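Uncharacterized protein (Bacillus thuringiensis serovar kurstaki, PDB 4XE7) is a bacterial actin-like protein of the ParM family, which probably polymerises into filaments that segregate plasmid DNA. Local coordinates at residues A[73-83]-A[123-132]; A[147-155]-A[407-415]. One frame throughout, in Å; residues are numbered along the deposited sequence.

Interaction 1. Residues A[73-83]-A[123-132]; sequences LHVRIISNSLD and KKLHLIPLFT
Lys123 CG sits between the backbone N and the carbonyl carbon (chi1 65°), and the chain runs extended beyond it to the turn after strand 73-79, where NZ donates to Ser81 O at 3.1 Å. The ammonium lies above the carbonyl plane, 44° out of it, and also donates to a water that bridges to Asn80 O. Within the type I turn Ser79-Leu82, Ser81 N also donates to Ser79 OG at 3.0 Å, an ST turn. Leu82 CD2 packs against Lys124 CB and Leu127 CB, 4.0 Å from each, and against Ile128 CG1. In this actin-like fold helix 123-140 packs across the large sheet; the axis of 123-132 makes 106° with that of strand 73-79. Phe131 brings its ring up to the turn: Ser81 OG lies at the ring edge, 3.8 Å from CZ, while Ser79 OG comes in obliquely. Both hydroxyls have outside partners, Ser79 OG at His175 ND1 and Ser81 OG at Met170 O. Farther along the strand, Ile77 inserts CD1 beside Ile128, 3.9 Å from its CG2, and CG2 against Phe131. Thr132 turns OG1 back to Ile128 O at 2.7 Å, leaving CG2 to meet Leu73 CD1 at 3.7 Å.

Interaction 2. Residues A[147-155]-A[407-415]; sequences SVPFSGGMP and YLIANLLEQ
The edge strand 145-154 of the large sheet meets the C-terminal helix 402-418 here, and two side-chain hydrogen bonds, one given from each side, tie them together. Asn411 ND2 donates to Pro149 O at 2.9 Å, with an N-H...O angle of 147° and the oxygen somewhat out of the amide plane. Two residues on, Ser151 OG donates to Tyr407 O at 3.0 Å, approaching from above the carbonyl plane; that oxygen also takes the helical bond from Asn411 N. With OG anti to its backbone N (chi1 175°) the serine hydroxyl faces the helix carbonyl, and Asn199 ND2 bonds it as well, while Ser151 CB packs on Asn411 CB at 3.6 Å. In this actin-like protein the contact joins the chain's last helix to a sheet built from its N-terminal part, and Asn411 ND2 extends the tie by also bonding Gly13 O on the first strand. Tyr407 lays one ring face over the glycine backbone: Gly152 CA makes a CH-pi contact 4.1 Å from the ring centroid, and Gly153 CA lies 3.2 Å from Tyr407 OH. Gly153, with no side chain on the side facing the helix, leaves room for that hydroxyl. The phenol oxygen is buried without a polar partner in the model. At the other end, Gln415 NE2 lies 3.7 Å from Pro149 CB and donates weakly to Asn411 OD1, which also takes a hydrogen from a water.

Helix 123-140 and strand 145-154 follow one another in the chain, so interaction 1 closes just before the first segment of interaction 2 begins. Both contacts reach the same large sheet, interaction 1 at the inner strand 73-79 and interaction 2 at the outermost strand 145-154, with strands 173-179 and 188-200 in between. Their centres are about 20 Å apart, yet they touch directly: Leu130 CD1, on the helix of interaction 1, packs 3.9 Å from Phe150 CE1, on the strand of interaction 2. Phe150 points away from helix 402-418, whereas its neighbours Pro149 and Ser151 point toward it. The model is the apo form, and neither contact includes a bound nucleotide.

Interaction 1. Residues A[73-83]-A[123-132]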
# COMPACT_ATOMS: atom_id res chain seq x y z
N LEU A 73 14.34 3.82 -11.34
CA LEU A 73 15.18 4.19 -10.21
C LEU A 73 16.56 3.58 -10.35
O LEU A 73 16.75 2.36 -10.21
CB LEU A 73 14.54 3.76 -8.88
CG LEU A 73 13.22 4.45 -8.57
CD1 LEU A 73 12.53 3.80 -7.41
CD2 LEU A 73 13.43 5.95 -8.32
N HIS A 74 17.53 4.44 -10.64
CA HIS A 74 18.92 4.04 -10.80
C HIS A 74 19.72 4.99 -9.94
O HIS A 74 19.95 6.13 -10.31
CB HIS A 74 19.33 4.11 -12.28
CG HIS A 74 20.78 3.85 -12.52
ND1 HIS A 74 21.41 4.18 -13.70
CD2 HIS A 74 21.73 3.28 -11.73
CE1 HIS A 74 22.68 3.83 -13.63
NE2 HIS A 74 22.91 3.29 -12.45
N VAL A 75 20.12 4.52 -8.76
CA VAL A 75 20.65 5.44 -7.75
C VAL A 75 22.00 5.03 -7.19
O VAL A 75 22.38 3.86 -7.21
CB VAL A 75 19.66 5.59 -6.58
CG1 VAL A 75 18.36 6.18 -7.09
CG2 VAL A 75 19.41 4.24 -5.91
N ARG A 76 22.73 6.03 -6.70
CA ARG A 76 23.90 5.80 -5.88
C ARG A 76 23.58 6.21 -4.44
O ARG A 76 23.23 7.36 -4.18
CB ARG A 76 25.10 6.59 -6.40
CG ARG A 76 26.31 6.48 -5.54
CD ARG A 76 26.96 5.12 -5.68
NE ARG A 76 28.11 4.98 -4.79
CZ ARG A 76 29.33 5.42 -5.07
NH1 ARG A 76 29.57 6.04 -6.22
NH2 ARG A 76 30.30 5.25 -4.20
N ILE A 77 23.69 5.27 -3.51
CA ILE A 77 23.37 5.54 -2.11
C ILE A 77 24.60 5.41 -1.22
O ILE A 77 25.17 4.32 -1.07
CB ILE A 77 22.27 4.62 -1.60
CG1 ILE A 77 20.99 4.88 -2.40
CG2 ILE A 77 22.05 4.83 -0.09
CD1 ILE A 77 19.83 3.95 -2.05
N ILE A 78 24.99 6.54 -0.63
CA ILE A 78 26.09 6.61 0.34
C ILE A 78 25.56 6.66 1.77
O ILE A 78 24.99 7.66 2.19
CB ILE A 78 26.96 7.85 0.11
CG1 ILE A 78 27.27 8.00 -1.38
CG2 ILE A 78 28.23 7.79 0.95
CD1 ILE A 78 28.08 6.87 -1.94
N SER A 79 25.76 5.58 2.52
CA SER A 79 25.22 5.46 3.87
C SER A 79 26.04 4.48 4.70
O SER A 79 26.44 3.43 4.20
CB SER A 79 23.75 5.00 3.80
OG SER A 79 23.25 4.62 5.08
N ASN A 80 26.27 4.80 5.97
CA ASN A 80 26.93 3.85 6.88
C ASN A 80 26.00 2.73 7.35
O ASN A 80 26.45 1.77 7.98
CB ASN A 80 27.52 4.59 8.09
CG ASN A 80 28.63 5.54 7.69
OD1 ASN A 80 29.37 5.30 6.73
ND2 ASN A 80 28.75 6.64 8.42
N SER A 81 24.72 2.83 7.01
CA SER A 81 23.78 1.72 7.20
C SER A 81 24.05 0.58 6.22
O SER A 81 23.68 -0.56 6.47
CB SER A 81 22.33 2.21 7.04
OG SER A 81 22.15 3.41 7.77
N LEU A 82 24.63 0.91 5.06
CA LEU A 82 25.04 -0.10 4.08
C LEU A 82 26.49 -0.53 4.29
O LEU A 82 27.31 0.26 4.75
CB LEU A 82 24.88 0.43 2.65
CG LEU A 82 23.49 0.82 2.18
CD1 LEU A 82 23.57 1.43 0.78
CD2 LEU A 82 22.58 -0.38 2.21
N ASP A 83 26.82 -1.76 3.93
CA ASP A 83 28.21 -2.22 4.07
C ASP A 83 29.06 -1.53 2.98
O ASP A 83 28.50 -0.89 2.08
CB ASP A 83 28.28 -3.76 4.00
CG ASP A 83 28.37 -4.32 2.57
OD1 ASP A 83 27.88 -3.70 1.60
OD2 ASP A 83 28.93 -5.43 2.41
N LYS A 123 19.95 -6.80 5.03
CA LYS A 123 19.61 -5.40 5.30
C LYS A 123 19.63 -4.52 4.05
O LYS A 123 18.78 -3.65 3.92
CB LYS A 123 20.55 -4.81 6.36
CG LYS A 123 22.00 -4.72 5.92
CD LYS A 123 22.88 -4.14 7.02
CE LYS A 123 24.31 -3.95 6.52
NZ LYS A 123 25.13 -3.16 7.48
N LYS A 124 20.57 -4.75 3.13
CA LYS A 124 20.63 -3.90 1.96
C LYS A 124 19.37 -4.04 1.09
O LYS A 124 18.94 -3.07 0.47
CB LYS A 124 21.90 -4.15 1.14
CG LYS A 124 21.85 -5.28 0.12
CD LYS A 124 23.20 -5.38 -0.61
CE LYS A 124 23.22 -6.54 -1.59
NZ LYS A 124 22.99 -7.86 -0.93
N LEU A 125 18.76 -5.23 1.07
CA LEU A 125 17.49 -5.42 0.34
C LEU A 125 16.41 -4.42 0.77
O LEU A 125 15.58 -4.01 -0.04
CB LEU A 125 16.93 -6.83 0.54
CG LEU A 125 17.76 -8.05 0.13
CD1 LEU A 125 17.03 -9.34 0.52
CD2 LEU A 125 18.06 -8.01 -1.37
N HIS A 126 16.42 -4.07 2.05
CA HIS A 126 15.35 -3.26 2.62
C HIS A 126 15.77 -1.82 2.82
O HIS A 126 14.94 -0.92 2.71
CB HIS A 126 14.86 -3.90 3.93
CG HIS A 126 14.28 -5.27 3.73
ND1 HIS A 126 13.01 -5.47 3.24
CD2 HIS A 126 14.83 -6.49 3.88
CE1 HIS A 126 12.79 -6.77 3.13
NE2 HIS A 126 13.87 -7.41 3.50
N LEU A 127 17.05 -1.58 3.09
CA LEU A 127 17.52 -0.20 3.26
C LEU A 127 17.52 0.59 1.95
O LEU A 127 17.13 1.77 1.91
CB LEU A 127 18.91 -0.17 3.87
CG LEU A 127 18.99 -0.61 5.33
CD1 LEU A 127 20.45 -0.73 5.77
CD2 LEU A 127 18.22 0.34 6.23
N ILE A 128 17.96 -0.05 0.88
CA ILE A 128 18.06 0.65 -0.40
C ILE A 128 16.68 1.16 -0.87
O ILE A 128 16.55 2.33 -1.21
CB ILE A 128 18.76 -0.22 -1.45
CG1 ILE A 128 20.27 -0.29 -1.13
CG2 ILE A 128 18.53 0.35 -2.85
CD1 ILE A 128 21.09 -1.26 -1.96
N PRO A 129 15.64 0.31 -0.85
CA PRO A 129 14.33 0.87 -1.21
C PRO A 129 13.80 1.89 -0.20
O PRO A 129 13.13 2.84 -0.61
CB PRO A 129 13.42 -0.36 -1.25
CG PRO A 129 14.38 -1.49 -1.59
CD PRO A 129 15.59 -1.16 -0.78
N LEU A 130 14.11 1.72 1.08
CA LEU A 130 13.68 2.70 2.08
C LEU A 130 14.30 4.07 1.81
O LEU A 130 13.59 5.07 1.73
CB LEU A 130 14.02 2.21 3.50
CG LEU A 130 14.04 3.26 4.62
CD1 LEU A 130 12.60 3.63 5.05
CD2 LEU A 130 14.84 2.79 5.81
N PHE A 131 15.63 4.11 1.67
CA PHE A 131 16.31 5.39 1.43
C PHE A 131 15.88 6.00 0.11
O PHE A 131 15.73 7.21 -0.01
CB PHE A 131 17.83 5.22 1.44
CG PHE A 131 18.39 4.95 2.81
CD1 PHE A 131 17.82 5.51 3.93
CD2 PHE A 131 19.50 4.13 2.97
CE1 PHE A 131 18.35 5.27 5.20
CE2 PHE A 131 20.02 3.87 4.23
CZ PHE A 131 19.45 4.44 5.34
N THR A 132 15.67 5.14 -0.87
CA THR A 132 15.21 5.59 -2.18
C THR A 132 13.83 6.22 -2.06
O THR A 132 13.56 7.26 -2.69
CB THR A 132 15.19 4.44 -3.20
OG1 THR A 132 16.52 3.96 -3.38
CG2 THR A 132 14.65 4.91 -4.54
O HOH W 1 26.92 -0.81 7.74

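Interaction 2. Residues A[147-155]-A[407-415]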
# COMPACT_ATOMS: atom_id res chain seq x y z
N SER A 147 16.06 16.89 6.88
CA SER A 147 16.05 16.17 8.13
C SER A 147 14.84 15.25 8.10
O SER A 147 13.74 15.69 7.78
CB SER A 147 15.99 17.12 9.32
OG SER A 147 15.72 16.41 10.51
N VAL A 148 15.04 13.97 8.40
CA VAL A 148 13.98 12.97 8.35
C VAL A 148 13.78 12.28 9.70
O VAL A 148 14.47 11.32 10.03
CB VAL A 148 14.28 11.88 7.29
CG1 VAL A 148 13.18 10.82 7.26
CG2 VAL A 148 14.47 12.51 5.93
N PRO A 149 12.83 12.78 10.52
CA PRO A 149 12.55 12.05 11.76
C PRO A 149 11.90 10.70 11.44
O PRO A 149 10.84 10.66 10.81
CB PRO A 149 11.59 12.98 12.51
CG PRO A 149 10.94 13.81 11.44
CD PRO A 149 11.98 13.97 10.34
N PHE A 150 12.54 9.61 11.85
CA PHE A 150 12.10 8.30 11.41
C PHE A 150 10.92 7.75 12.21
O PHE A 150 11.01 7.53 13.41
CB PHE A 150 13.26 7.29 11.45
CG PHE A 150 12.90 5.99 10.81
CD1 PHE A 150 12.81 5.89 9.43
CD2 PHE A 150 12.59 4.88 11.59
CE1 PHE A 150 12.45 4.70 8.83
CE2 PHE A 150 12.23 3.68 10.99
CZ PHE A 150 12.15 3.60 9.61
N SER A 151 9.82 7.48 11.54
CA SER A 151 8.73 6.81 12.23
C SER A 151 8.42 5.53 11.49
O SER A 151 7.89 5.54 10.38
CB SER A 151 7.49 7.72 12.33
OG SER A 151 6.38 7.03 12.89
N GLY A 152 8.80 4.41 12.09
CA GLY A 152 8.51 3.13 11.49
C GLY A 152 7.84 2.18 12.46
O GLY A 152 7.25 2.58 13.47
N GLY A 153 7.91 0.90 12.14
CA GLY A 153 7.35 -0.10 13.01
C GLY A 153 7.82 -1.47 12.60
O GLY A 153 8.14 -1.71 11.44
N MET A 154 7.88 -2.38 13.56
CA MET A 154 8.19 -3.76 13.25
C MET A 154 7.24 -4.68 13.99
O MET A 154 6.74 -4.34 15.07
CB MET A 154 9.65 -4.09 13.58
CG MET A 154 9.97 -4.07 15.05
SD MET A 154 11.70 -4.45 15.35
CE MET A 154 12.03 -3.30 16.66
N PRO A 155 6.96 -5.84 13.38
CA PRO A 155 6.13 -6.88 14.00
C PRO A 155 6.76 -7.40 15.30
O PRO A 155 7.96 -7.22 15.52
CB PRO A 155 6.07 -7.97 12.92
CG PRO A 155 7.19 -7.67 11.98
CD PRO A 155 7.35 -6.19 12.00
N TYR A 407 1.99 5.46 10.92
CA TYR A 407 3.31 5.94 11.30
C TYR A 407 3.39 7.46 11.07
O TYR A 407 3.83 8.19 11.95
CB TYR A 407 4.40 5.21 10.51
CG TYR A 407 4.45 3.70 10.75
CD1 TYR A 407 3.77 3.13 11.82
CD2 TYR A 407 5.16 2.86 9.89
CE1 TYR A 407 3.81 1.77 12.05
CE2 TYR A 407 5.21 1.47 10.12
CZ TYR A 407 4.52 0.95 11.20
OH TYR A 407 4.53 -0.41 11.47
N LEU A 408 2.94 7.93 9.90
CA LEU A 408 3.02 9.36 9.59
C LEU A 408 2.28 10.20 10.64
O LEU A 408 2.82 11.18 11.15
CB LEU A 408 2.46 9.64 8.18
CG LEU A 408 2.29 11.11 7.76
CD1 LEU A 408 3.60 11.90 7.85
CD2 LEU A 408 1.71 11.21 6.34
N ILE A 409 1.04 9.83 10.95
CA ILE A 409 0.27 10.54 11.97
C ILE A 409 0.98 10.53 13.34
O ILE A 409 1.04 11.56 14.02
CB ILE A 409 -1.15 9.94 12.11
CG1 ILE A 409 -1.94 10.16 10.82
CG2 ILE A 409 -1.90 10.54 13.30
CD1 ILE A 409 -3.04 9.14 10.60
N ALA A 410 1.52 9.38 13.73
CA ALA A 410 2.29 9.27 14.96
C ALA A 410 3.48 10.22 14.90
O ALA A 410 3.80 10.90 15.87
CB ALA A 410 2.77 7.83 15.19
N ASN A 411 4.12 10.27 13.73
CA ASN A 411 5.27 11.15 13.54
C ASN A 411 4.90 12.64 13.68
O ASN A 411 5.64 13.40 14.30
CB ASN A 411 5.90 10.90 12.17
CG ASN A 411 7.38 11.27 12.14
OD1 ASN A 411 7.95 11.70 13.15
ND2 ASN A 411 8.00 11.11 10.97
N LEU A 412 3.78 13.05 13.11
CA LEU A 412 3.32 14.43 13.23
C LEU A 412 3.03 14.77 14.70
O LEU A 412 3.48 15.79 15.21
CB LEU A 412 2.07 14.68 12.37
CG LEU A 412 1.45 16.07 12.53
CD1 LEU A 412 2.46 17.16 12.19
CD2 LEU A 412 0.20 16.22 11.66
N LEU A 413 2.30 13.88 15.37
CA LEU A 413 1.97 14.09 16.78
C LEU A 413 3.24 14.19 17.64
O LEU A 413 3.34 15.05 18.53
CB LEU A 413 1.08 12.96 17.28
CG LEU A 413 -0.35 12.97 16.72
CD1 LEU A 413 -1.05 11.64 17.01
CD2 LEU A 413 -1.14 14.14 17.30
N GLU A 414 4.22 13.35 17.35
CA GLU A 414 5.51 13.42 18.02
C GLU A 414 6.21 14.78 17.82
O GLU A 414 6.73 15.37 18.77
CB GLU A 414 6.41 12.28 17.54
CG GLU A 414 7.80 12.30 18.15
CD GLU A 414 7.78 12.32 19.67
OE1 GLU A 414 6.92 11.64 20.27
OE2 GLU A 414 8.62 13.02 20.26
N GLN A 415 6.23 15.28 16.59
CA GLN A 415 6.90 16.56 16.31
C GLN A 415 6.16 17.73 16.95
O GLN A 415 6.79 18.69 17.42
CB GLN A 415 7.04 16.80 14.80
CG GLN A 415 7.62 15.64 14.05
CD GLN A 415 8.92 15.18 14.67
OE1 GLN A 415 9.83 15.97 14.87
NE2 GLN A 415 9.00 13.89 15.00
O HOH W 2 9.74 10.44 14.82